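Local structure of TRAP dicarboxylate transporter, DctP subunit (Ochrobactrum anthropi, 4P47) at residues 169-174 with 207-212; 155-160 with 226-231; 146-151 with 235-240. The protein probably serves as the periplasmic solute-binding subunit of a TRAP transporter, capturing an organic-acid solute and delivering it to the membrane components. All coordinates share one frame; numbering follows the deposited sequence.

Interaction 1: residues 169-174 with 207-212; sequences GLKIRT and TVDGQE
Parallel pairing of Ile172 with Gly210 and Arg173 with Gln211 joins two strands in one of the two alpha/beta domains of this type II periplasmic binding fold. Strand 171-173 lies between 190-192 and 210-213, and the beta-alpha-beta crossover through helix 196-205 passes over it. Arg173 N donates to Gly210 O at 2.9 Å, and Arg173 O receives Glu212 N at 3.2 Å. At the entry to the ladder Lys171 O accepts twice, from Asp209 N at 2.8 Å and from Gly210 N. Aspartate suits this corner because its carboxylate supplies what a backbone carbonyl would otherwise give: with CG beside its own backbone N (chi1 -64°), OD2 takes Lys171 N at 2.9 Å on its anti side, in a nearly straight bond of 169°. Water 1 ties the same OD2 to Gly169 O, while OD1 forms a salt bridge with Arg158. Arg173 lays CB beside Gln211 CB and then bends at chi2; NE donates to Leu194 O, and NH1 reaches Glu212 O through water 3. In TRAP binding proteins the arginine of the matching strand commonly holds the ligand carboxylate, a role Arg173 probably shares. On the other face of the sheet, glycine at 210 lets the branched Ile172 settle directly on the neighbouring backbone, CD1 lying 3.8 Å from Gly210 CA and CG2 3.8 Å from Gln211 CA.

Interaction 2: residues 155-160 with 226-231; sequences TNNRHP and VQKYLT
Tyr229 lays one face of its ring under Pro160 and the backbone of His159, with Pro160 CD 4.0 Å from the ring centroid in a CH-pi contact. The rigid proline ring suits this overlap because its CD and CG methylenes can rest on the aromatic face. The contact lies at the end of strand 141-156 and the start of strand 229-245, which pair antiparallel here. Asn156 and Tyr229 form a hydrogen-bonded pair, each N donating to the other's O at 3.0 Å. Beyond it the chain turns sharply, and Asn156 shapes the turn: chi1 of 86° sets CG between its backbone N and carbonyl carbon, and OD1 accepts Arg158 N at 2.8 Å, an Asx turn, and also His159 N at 3.1 Å, which extends it to an Asx motif. ND2 returns a bond to His159 O at 2.9 Å, holding that backbone over the tyrosine. On the other face of the ladder Thr155 OG1 donates to a lone pair of Gln227 OE1 at 2.7 Å, in the plane of the amide. Gln227 NE2 donates to Val226 O and to Asp209 O, and Thr155 OG1 accepts from Gln211 NE2. With acceptors at NE2 and a hydroxyl donor at OE1, the amide of Gln227 has its flip settled, and the threonine proton has a defined direction.

Interaction 3: residues 146-151 with 235-240; sequences YWELGF and HQYNPQ
A classic beta bulge, in which Leu149 and Gly150 both face Asn238, interrupts the antiparallel ladder of the two long strands, 141-156 and 229-245, that run through the centre of the chain. Such long strands, together with a long helix, are characteristic of the connection between the two domains in TRAP binding proteins. Asn238 O accepts from Leu149 N at 3.1 Å and from Gly150 N at 3.2 Å, and Asn238 N donates back to Gly150 O at 2.9 Å. Glycine suits the second bulge position because its phi of 153° would jam a side chain against the preceding carbonyl. Before the bulge, Trp147 and Gln240 form a hydrogen-bonded pair, with both N···O distances 2.8 Å. The next pair toward the bulge, Glu148 with Pro239, is non-hydrogen-bonded, so the missing N-H of proline costs this ladder nothing.

Leu149 CB lies against Gln240 CG, whose amide reaches on to Asn94 and Gln44. Asn238 OD1 accepts from Arg152. On the opposite face of the sheet from Asn238, Tyr237 carries the contact. With CG anti to its backbone N, its ring reaches across to Glu148, and its OH donates to the anti lone pair of Glu148 OE1 at 2.6 Å, the carboxylate plane 74° from the ring. Arg276 of helix 254-288 forms a salt bridge to this same oxygen and Ser275 bonds OE2, which would favour the charged carboxylate and ties the strands to the long helix. The tyrosine's edge meets the face of Phe151 in a T-shaped pair, planes 60° apart, with Tyr237 CD1 poised over the centre of the phenyl ring and 3.5 Å from Phe151 CE1.

All three contacts belong to one mixed sheet. Interactions 2 and 3 use the same two strands, 141-156 and 229-245, at places whose centres lie about 22 Å apart: interaction 3 at the middle of the chain, interaction 2 far out in one domain. Interaction 1, centred about 10 Å from interaction 2, adds strand 210-213 to the edge of 141-156, probably through Asn157 N to Asp209 O and Thr155 N to Gln211 O, both 2.9 Å. Its tie to interaction 3 is Glu212 OE1, 2.8 Å from His235 NE2 and also paired with Arg152. In this crystal the ligand pocket is filled by a protein C-terminus.

Interaction 1: residues 169-174 with 207-212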
loop_
_atom_site.group_PDB
_atom_site.type_symbol
_atom_site.label_atom_id
_atom_site.label_comp_id
_atom_site.label_asym_id
_atom_site.label_seq_id
_atom_site.Cartn_x
_atom_site.Cartn_y
_atom_site.Cartn_z
ATOM N N GLY A 169 -5.426 18.775 -17.342
ATOM C CA GLY A 169 -4.387 18.903 -18.340
ATOM C C GLY A 169 -2.982 18.548 -17.892
ATOM O O GLY A 169 -2.065 18.513 -18.709
ATOM N N LEU A 170 -2.787 18.283 -16.605
ATOM C CA LEU A 170 -1.460 17.913 -16.134
ATOM C C LEU A 170 -1.052 16.549 -16.668
ATOM O O LEU A 170 -1.862 15.621 -16.716
ATOM C CB LEU A 170 -1.374 17.874 -14.615
ATOM C CG LEU A 170 -1.563 19.187 -13.865
ATOM C CD1 LEU A 170 -1.463 18.962 -12.361
ATOM C CD2 LEU A 170 -0.549 20.220 -14.321
ATOM N N LYS A 171 0.218 16.438 -17.049
ATOM C CA LYS A 171 0.798 15.185 -17.523
ATOM C C LYS A 171 1.468 14.529 -16.326
ATOM O O LYS A 171 2.546 14.945 -15.899
ATOM C CB LYS A 171 1.796 15.455 -18.652
ATOM C CG LYS A 171 1.125 16.044 -19.889
ATOM C CD LYS A 171 2.124 16.509 -20.942
ATOM C CE LYS A 171 1.435 16.919 -22.231
ATOM N NZ LYS A 171 2.405 17.165 -23.333
ATOM N N ILE A 172 0.794 13.529 -15.770
ATOM C CA ILE A 172 1.210 12.906 -14.519
ATOM C C ILE A 172 1.637 11.466 -14.770
ATOM O O ILE A 172 0.864 10.676 -15.303
ATOM C CB ILE A 172 0.058 12.904 -13.487
ATOM C CG1 ILE A 172 -0.455 14.334 -13.234
ATOM C CG2 ILE A 172 0.512 12.230 -12.177
ATOM C CD1 ILE A 172 0.581 15.326 -12.678
ATOM N N ARG A 173 2.872 11.122 -14.416
ATOM C CA ARG A 173 3.317 9.730 -14.486
ATOM C C ARG A 173 2.557 8.947 -13.421
ATOM O O ARG A 173 2.619 9.266 -12.222
ATOM C CB ARG A 173 4.821 9.619 -14.243
ATOM C CG ARG A 173 5.394 8.236 -14.492
ATOM C CD ARG A 173 5.269 7.286 -13.311
ATOM N NE ARG A 173 6.123 6.122 -13.516
ATOM C CZ ARG A 173 6.349 5.176 -12.612
ATOM N NH1 ARG A 173 5.794 5.261 -11.406
ATOM N NH2 ARG A 173 7.140 4.153 -12.916
ATOM N N THR A 174 1.803 7.942 -13.861
ATOM C CA THR A 174 1.006 7.108 -12.967
ATOM C C THR A 174 1.327 5.639 -13.165
ATOM O O THR A 174 1.774 5.224 -14.232
ATOM C CB THR A 174 -0.532 7.287 -13.209
ATOM O OG1 THR A 174 -0.928 6.686 -14.454
ATOM C CG2 THR A 174 -0.924 8.749 -13.235
ATOM N N THR A 207 8.826 17.065 -19.767
ATOM C CA THR A 207 7.880 16.391 -20.632
ATOM C C THR A 207 6.771 15.738 -19.803
ATOM O O THR A 207 5.688 15.461 -20.294
ATOM C CB THR A 207 8.577 15.380 -21.525
ATOM O OG1 THR A 207 9.390 14.534 -20.715
ATOM C CG2 THR A 207 9.453 16.117 -22.540
ATOM N N VAL A 208 7.071 15.476 -18.539
ATOM C CA VAL A 208 6.098 15.053 -17.552
ATOM C C VAL A 208 5.990 16.182 -16.520
ATOM O O VAL A 208 7.002 16.677 -16.083
ATOM C CB VAL A 208 6.620 13.758 -16.903
ATOM C CG1 VAL A 208 5.656 13.263 -15.898
ATOM C CG2 VAL A 208 6.890 12.715 -17.998
ATOM N N ASP A 209 4.782 16.601 -16.168
ATOM C CA ASP A 209 4.566 17.693 -15.212
ATOM C C ASP A 209 4.708 17.226 -13.762
ATOM O O ASP A 209 5.129 17.993 -12.898
ATOM C CB ASP A 209 3.168 18.298 -15.363
ATOM C CG ASP A 209 2.956 18.951 -16.701
ATOM O OD1 ASP A 209 3.861 19.690 -17.126
ATOM O OD2 ASP A 209 1.892 18.754 -17.303
ATOM N N GLY A 210 4.369 15.967 -13.504
ATOM C CA GLY A 210 4.292 15.476 -12.141
ATOM C C GLY A 210 4.198 13.971 -12.096
ATOM O O GLY A 210 4.315 13.282 -13.116
ATOM N N GLN A 211 3.988 13.462 -10.883
ATOM C CA GLN A 211 3.972 12.026 -10.676
ATOM C C GLN A 211 3.210 11.743 -9.403
ATOM O O GLN A 211 3.058 12.611 -8.539
ATOM C CB GLN A 211 5.406 11.440 -10.653
ATOM C CG GLN A 211 6.290 11.998 -9.556
ATOM C CD GLN A 211 6.127 11.289 -8.228
ATOM O OE1 GLN A 211 6.102 10.055 -8.166
ATOM N NE2 GLN A 211 6.040 12.056 -7.151
ATOM N N GLU A 212 2.695 10.531 -9.325
ATOM C CA GLU A 212 1.947 10.092 -8.162
ATOM C C GLU A 212 2.635 8.881 -7.529
ATOM O O GLU A 212 3.009 7.931 -8.210
ATOM C CB GLU A 212 0.472 9.794 -8.532
ATOM C CG GLU A 212 0.256 8.643 -9.526
ATOM C CD GLU A 212 0.158 7.280 -8.871
ATOM O OE1 GLU A 212 -0.296 7.205 -7.690
ATOM O OE2 GLU A 212 0.471 6.268 -9.536
HETATM O O HOH W 1 0.333 19.970 -19.050
HETATM O O HOH W 2 5.152 16.292 -22.950
HETATM O O HOH W 3 3.466 6.569 -10.528
#

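Interaction 2: residues 155-160 with 226-231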
loop_
_atom_site.group_PDB
_atom_site.type_symbol
_atom_site.label_atom_id
_atom_site.label_comp_id
_atom_site.label_asym_id
_atom_site.label_seq_id
_atom_site.Cartn_x
_atom_site.Cartn_y
_atom_site.Cartn_z
ATOM N N THR A 155 2.792 14.990 -6.835
ATOM C CA THR A 155 3.657 16.143 -7.038
ATOM C C THR A 155 3.502 16.661 -8.448
ATOM O O THR A 155 3.115 15.939 -9.346
ATOM C CB THR A 155 5.157 15.828 -6.782
ATOM O OG1 THR A 155 5.672 14.909 -7.770
ATOM C CG2 THR A 155 5.398 15.257 -5.400
ATOM N N ASN A 156 3.776 17.947 -8.641
ATOM C CA ASN A 156 3.928 18.502 -9.969
ATOM C C ASN A 156 4.810 19.754 -9.906
ATOM O O ASN A 156 5.203 20.211 -8.826
ATOM C CB ASN A 156 2.567 18.744 -10.638
ATOM C CG ASN A 156 1.958 20.074 -10.280
ATOM O OD1 ASN A 156 1.992 21.012 -11.079
ATOM N ND2 ASN A 156 1.394 20.169 -9.103
ATOM N N ASN A 157 5.157 20.277 -11.082
ATOM C CA ASN A 157 6.025 21.451 -11.152
ATOM C C ASN A 157 5.347 22.642 -11.793
ATOM O O ASN A 157 6.004 23.645 -12.011
ATOM C CB ASN A 157 7.318 21.154 -11.899
ATOM C CG ASN A 157 8.428 22.103 -11.506
ATOM O OD1 ASN A 157 8.630 22.361 -10.326
ATOM N ND2 ASN A 157 9.149 22.636 -12.501
ATOM N N ARG A 158 4.052 22.562 -12.068
ATOM C CA ARG A 158 3.318 23.668 -12.712
ATOM C C ARG A 158 2.672 24.616 -11.691
ATOM O O ARG A 158 2.876 25.837 -11.751
ATOM C CB ARG A 158 2.215 23.139 -13.628
ATOM C CG ARG A 158 2.646 22.252 -14.765
ATOM C CD ARG A 158 3.091 23.049 -15.966
ATOM N NE ARG A 158 4.343 23.735 -15.690
ATOM C CZ ARG A 158 5.521 23.124 -15.610
ATOM N NH1 ARG A 158 5.604 21.809 -15.787
ATOM N NH2 ARG A 158 6.616 23.826 -15.346
ATOM N N HIS A 159 1.868 24.089 -10.771
ATOM C CA HIS A 159 1.125 24.939 -9.829
ATOM C C HIS A 159 0.551 24.101 -8.706
ATOM O O HIS A 159 0.406 22.890 -8.856
ATOM C CB HIS A 159 -0.012 25.683 -10.529
ATOM C CG HIS A 159 -0.924 24.789 -11.313
ATOM N ND1 HIS A 159 -0.972 24.794 -12.692
ATOM C CD2 HIS A 159 -1.806 23.845 -10.912
ATOM C CE1 HIS A 159 -1.857 23.908 -13.102
ATOM N NE2 HIS A 159 -2.374 23.311 -12.043
ATOM N N PRO A 160 0.193 24.727 -7.572
ATOM C CA PRO A 160 -0.409 23.928 -6.504
ATOM C C PRO A 160 -1.707 23.240 -6.963
ATOM O O PRO A 160 -2.460 23.786 -7.783
ATOM C CB PRO A 160 -0.699 24.968 -5.407
ATOM C CG PRO A 160 0.225 26.103 -5.684
ATOM C CD PRO A 160 0.438 26.120 -7.162
ATOM N N VAL A 226 13.179 18.732 -8.756
ATOM C CA VAL A 226 12.542 18.919 -10.048
ATOM C C VAL A 226 11.017 19.081 -9.957
ATOM O O VAL A 226 10.326 19.068 -10.967
ATOM C CB VAL A 226 12.928 17.772 -11.041
ATOM C CG1 VAL A 226 14.393 17.874 -11.393
ATOM C CG2 VAL A 226 12.632 16.404 -10.450
ATOM N N GLN A 227 10.516 19.202 -8.724
ATOM C CA GLN A 227 9.103 19.402 -8.425
ATOM C C GLN A 227 8.943 20.418 -7.311
ATOM O O GLN A 227 9.475 20.232 -6.235
ATOM C CB GLN A 227 8.472 18.096 -7.947
ATOM C CG GLN A 227 8.542 16.934 -8.931
ATOM C CD GLN A 227 7.491 17.020 -10.013
ATOM O OE1 GLN A 227 6.412 16.433 -9.884
ATOM N NE2 GLN A 227 7.798 17.711 -11.104
ATOM N N LYS A 228 8.179 21.469 -7.561
ATOM C CA LYS A 228 7.933 22.494 -6.550
ATOM C C LYS A 228 6.705 22.278 -5.668
ATOM O O LYS A 228 6.600 22.930 -4.621
ATOM C CB LYS A 228 7.831 23.871 -7.209
ATOM C CG LYS A 228 9.204 24.450 -7.553
ATOM C CD LYS A 228 9.088 25.754 -8.346
ATOM C CE LYS A 228 10.428 26.520 -8.418
ATOM N NZ LYS A 228 11.507 25.724 -9.064
ATOM N N TYR A 229 5.813 21.364 -6.078
ATOM C CA TYR A 229 4.500 21.230 -5.437
ATOM C C TYR A 229 4.201 19.794 -5.043
ATOM O O TYR A 229 4.424 18.874 -5.829
ATOM C CB TYR A 229 3.400 21.754 -6.372
ATOM C CG TYR A 229 3.697 23.152 -6.842
ATOM C CD1 TYR A 229 3.625 24.220 -5.959
ATOM C CD2 TYR A 229 4.109 23.405 -8.137
ATOM C CE1 TYR A 229 3.944 25.504 -6.353
ATOM C CE2 TYR A 229 4.407 24.694 -8.547
ATOM C CZ TYR A 229 4.337 25.726 -7.642
ATOM O OH TYR A 229 4.641 27.023 -8.047
ATOM N N LEU A 230 3.671 19.620 -3.842
ATOM C CA LEU A 230 3.136 18.352 -3.346
ATOM C C LEU A 230 1.755 18.594 -2.776
ATOM O O LEU A 230 1.571 19.539 -1.997
ATOM C CB LEU A 230 4.031 17.788 -2.216
ATOM C CG LEU A 230 3.476 16.624 -1.387
ATOM C CD1 LEU A 230 3.193 15.396 -2.263
ATOM C CD2 LEU A 230 4.399 16.204 -0.260
ATOM N N THR A 231 0.788 17.767 -3.172
ATOM C CA THR A 231 -0.499 17.727 -2.507
ATOM C C THR A 231 -0.679 16.378 -1.883
ATOM O O THR A 231 -0.426 15.340 -2.516
ATOM C CB THR A 231 -1.649 17.982 -3.471
ATOM O OG1 THR A 231 -1.496 19.311 -3.975
ATOM C CG2 THR A 231 -3.018 17.878 -2.770
HETATM O O HOH W 4 2.460 28.328 -10.364
#

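Interaction 3: residues 146-151 with 235-240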
loop_
_atom_site.group_PDB
_atom_site.type_symbol
_atom_site.label_atom_id
_atom_site.label_comp_id
_atom_site.label_asym_id
_atom_site.label_seq_id
_atom_site.Cartn_x
_atom_site.Cartn_y
_atom_site.Cartn_z
ATOM N N TYR A 146 -2.011 -7.550 7.352
ATOM C CA TYR A 146 -1.733 -6.395 6.529
ATOM C C TYR A 146 -0.777 -5.465 7.261
ATOM O O TYR A 146 -0.969 -5.169 8.441
ATOM C CB TYR A 146 -3.022 -5.643 6.177
ATOM C CG TYR A 146 -3.982 -6.437 5.346
ATOM C CD1 TYR A 146 -3.810 -6.543 3.980
ATOM C CD2 TYR A 146 -5.072 -7.073 5.911
ATOM C CE1 TYR A 146 -4.678 -7.276 3.194
ATOM C CE2 TYR A 146 -5.953 -7.788 5.129
ATOM C CZ TYR A 146 -5.757 -7.878 3.777
ATOM O OH TYR A 146 -6.629 -8.593 2.969
ATOM N N TRP A 147 0.268 -5.040 6.559
ATOM C CA TRP A 147 1.197 -4.035 7.055
ATOM C C TRP A 147 1.019 -2.783 6.172
ATOM O O TRP A 147 0.131 -2.756 5.307
ATOM C CB TRP A 147 2.633 -4.541 6.970
ATOM C CG TRP A 147 3.006 -5.682 7.887
ATOM C CD1 TRP A 147 2.207 -6.363 8.753
ATOM C CD2 TRP A 147 4.301 -6.257 7.993
ATOM N NE1 TRP A 147 2.944 -7.324 9.414
ATOM C CE2 TRP A 147 4.234 -7.279 8.945
ATOM C CE3 TRP A 147 5.522 -6.014 7.340
ATOM C CZ2 TRP A 147 5.345 -8.058 9.267
ATOM C CZ3 TRP A 147 6.615 -6.766 7.669
ATOM C CH2 TRP A 147 6.522 -7.789 8.605
ATOM N N GLU A 148 1.813 -1.745 6.397
ATOM C CA GLU A 148 1.625 -0.497 5.655
ATOM C C GLU A 148 2.755 -0.225 4.686
ATOM O O GLU A 148 3.914 -0.324 5.061
ATOM C CB GLU A 148 1.543 0.673 6.627
ATOM C CG GLU A 148 1.478 2.044 5.941
ATOM C CD GLU A 148 1.042 3.135 6.889
ATOM O OE1 GLU A 148 -0.182 3.317 6.998
ATOM O OE2 GLU A 148 1.924 3.793 7.499
ATOM N N LEU A 149 2.429 0.146 3.446
ATOM C CA LEU A 149 3.371 0.893 2.618
ATOM C C LEU A 149 3.079 2.381 2.792
ATOM O O LEU A 149 3.879 3.110 3.362
ATOM C CB LEU A 149 3.317 0.462 1.149
ATOM C CG LEU A 149 4.456 0.950 0.262
ATOM C CD1 LEU A 149 4.305 2.414 -0.061
ATOM C CD2 LEU A 149 5.825 0.697 0.864
ATOM N N GLY A 150 1.903 2.824 2.374
ATOM C CA GLY A 150 1.508 4.194 2.644
ATOM C C GLY A 150 0.532 4.776 1.644
ATOM O O GLY A 150 0.124 4.127 0.684
ATOM N N PHE A 151 0.179 6.030 1.871
ATOM C CA PHE A 151 -0.635 6.766 0.918
ATOM C C PHE A 151 0.145 7.143 -0.334
ATOM O O PHE A 151 1.349 7.404 -0.311
ATOM C CB PHE A 151 -1.204 8.043 1.574
ATOM C CG PHE A 151 -2.263 7.757 2.593
ATOM C CD1 PHE A 151 -3.545 7.411 2.202
ATOM C CD2 PHE A 151 -1.959 7.775 3.941
ATOM C CE1 PHE A 151 -4.496 7.105 3.156
ATOM C CE2 PHE A 151 -2.908 7.480 4.880
ATOM C CZ PHE A 151 -4.166 7.132 4.486
ATOM N N HIS A 235 -4.919 9.851 -2.788
ATOM C CA HIS A 235 -5.868 9.370 -3.780
ATOM C C HIS A 235 -5.986 7.860 -3.766
ATOM O O HIS A 235 -7.006 7.336 -4.202
ATOM C CB HIS A 235 -5.556 9.896 -5.192
ATOM C CG HIS A 235 -4.165 9.607 -5.650
ATOM N ND1 HIS A 235 -3.134 10.489 -5.439
ATOM C CD2 HIS A 235 -3.630 8.539 -6.286
ATOM C CE1 HIS A 235 -2.018 9.979 -5.926
ATOM N NE2 HIS A 235 -2.284 8.798 -6.446
ATOM N N GLN A 236 -4.933 7.174 -3.332
ATOM C CA GLN A 236 -4.993 5.752 -3.058
ATOM C C GLN A 236 -4.164 5.486 -1.810
ATOM O O GLN A 236 -3.371 6.320 -1.390
ATOM C CB GLN A 236 -4.406 4.953 -4.211
ATOM C CG GLN A 236 -5.247 4.983 -5.466
ATOM C CD GLN A 236 -4.456 4.468 -6.625
ATOM O OE1 GLN A 236 -3.485 5.109 -7.080
ATOM N NE2 GLN A 236 -4.813 3.299 -7.104
ATOM N N TYR A 237 -4.384 4.321 -1.215
ATOM C CA TYR A 237 -3.630 3.852 -0.064
ATOM C C TYR A 237 -3.123 2.479 -0.415
ATOM O O TYR A 237 -3.900 1.654 -0.875
ATOM C CB TYR A 237 -4.508 3.757 1.170
ATOM C CG TYR A 237 -3.757 3.212 2.379
ATOM C CD1 TYR A 237 -2.888 4.013 3.109
ATOM C CD2 TYR A 237 -3.927 1.899 2.794
ATOM C CE1 TYR A 237 -2.200 3.509 4.214
ATOM C CE2 TYR A 237 -3.262 1.404 3.905
ATOM C CZ TYR A 237 -2.411 2.212 4.602
ATOM O OH TYR A 237 -1.763 1.697 5.711
ATOM N N ASN A 238 -1.834 2.231 -0.183
ATOM C CA ASN A 238 -1.209 0.938 -0.435
ATOM C C ASN A 238 -0.970 0.171 0.880
ATOM O O ASN A 238 0.027 0.410 1.568
ATOM C CB ASN A 238 0.162 1.085 -1.154
ATOM C CG ASN A 238 0.088 1.624 -2.596
ATOM O OD1 ASN A 238 1.041 2.249 -3.077
ATOM N ND2 ASN A 238 -0.985 1.333 -3.285
ATOM N N PRO A 239 -1.872 -0.763 1.224
ATOM C CA PRO A 239 -1.569 -1.709 2.289
ATOM C C PRO A 239 -0.696 -2.794 1.725
ATOM O O PRO A 239 -0.794 -3.082 0.524
ATOM C CB PRO A 239 -2.942 -2.279 2.656
ATOM C CG PRO A 239 -3.757 -2.154 1.437
ATOM C CD PRO A 239 -3.168 -1.046 0.593
ATOM N N GLN A 240 0.150 -3.389 2.550
ATOM C CA GLN A 240 0.877 -4.569 2.134
ATOM C C GLN A 240 0.267 -5.783 2.786
ATOM O O GLN A 240 -0.347 -5.690 3.871
ATOM C CB GLN A 240 2.345 -4.455 2.455
ATOM C CG GLN A 240 2.944 -3.241 1.776
ATOM C CD GLN A 240 4.380 -3.429 1.437
ATOM O OE1 GLN A 240 5.167 -3.929 2.246
ATOM N NE2 GLN A 240 4.747 -3.022 0.236
HETATM O O HOH W 5 5.291 -3.261 4.917
#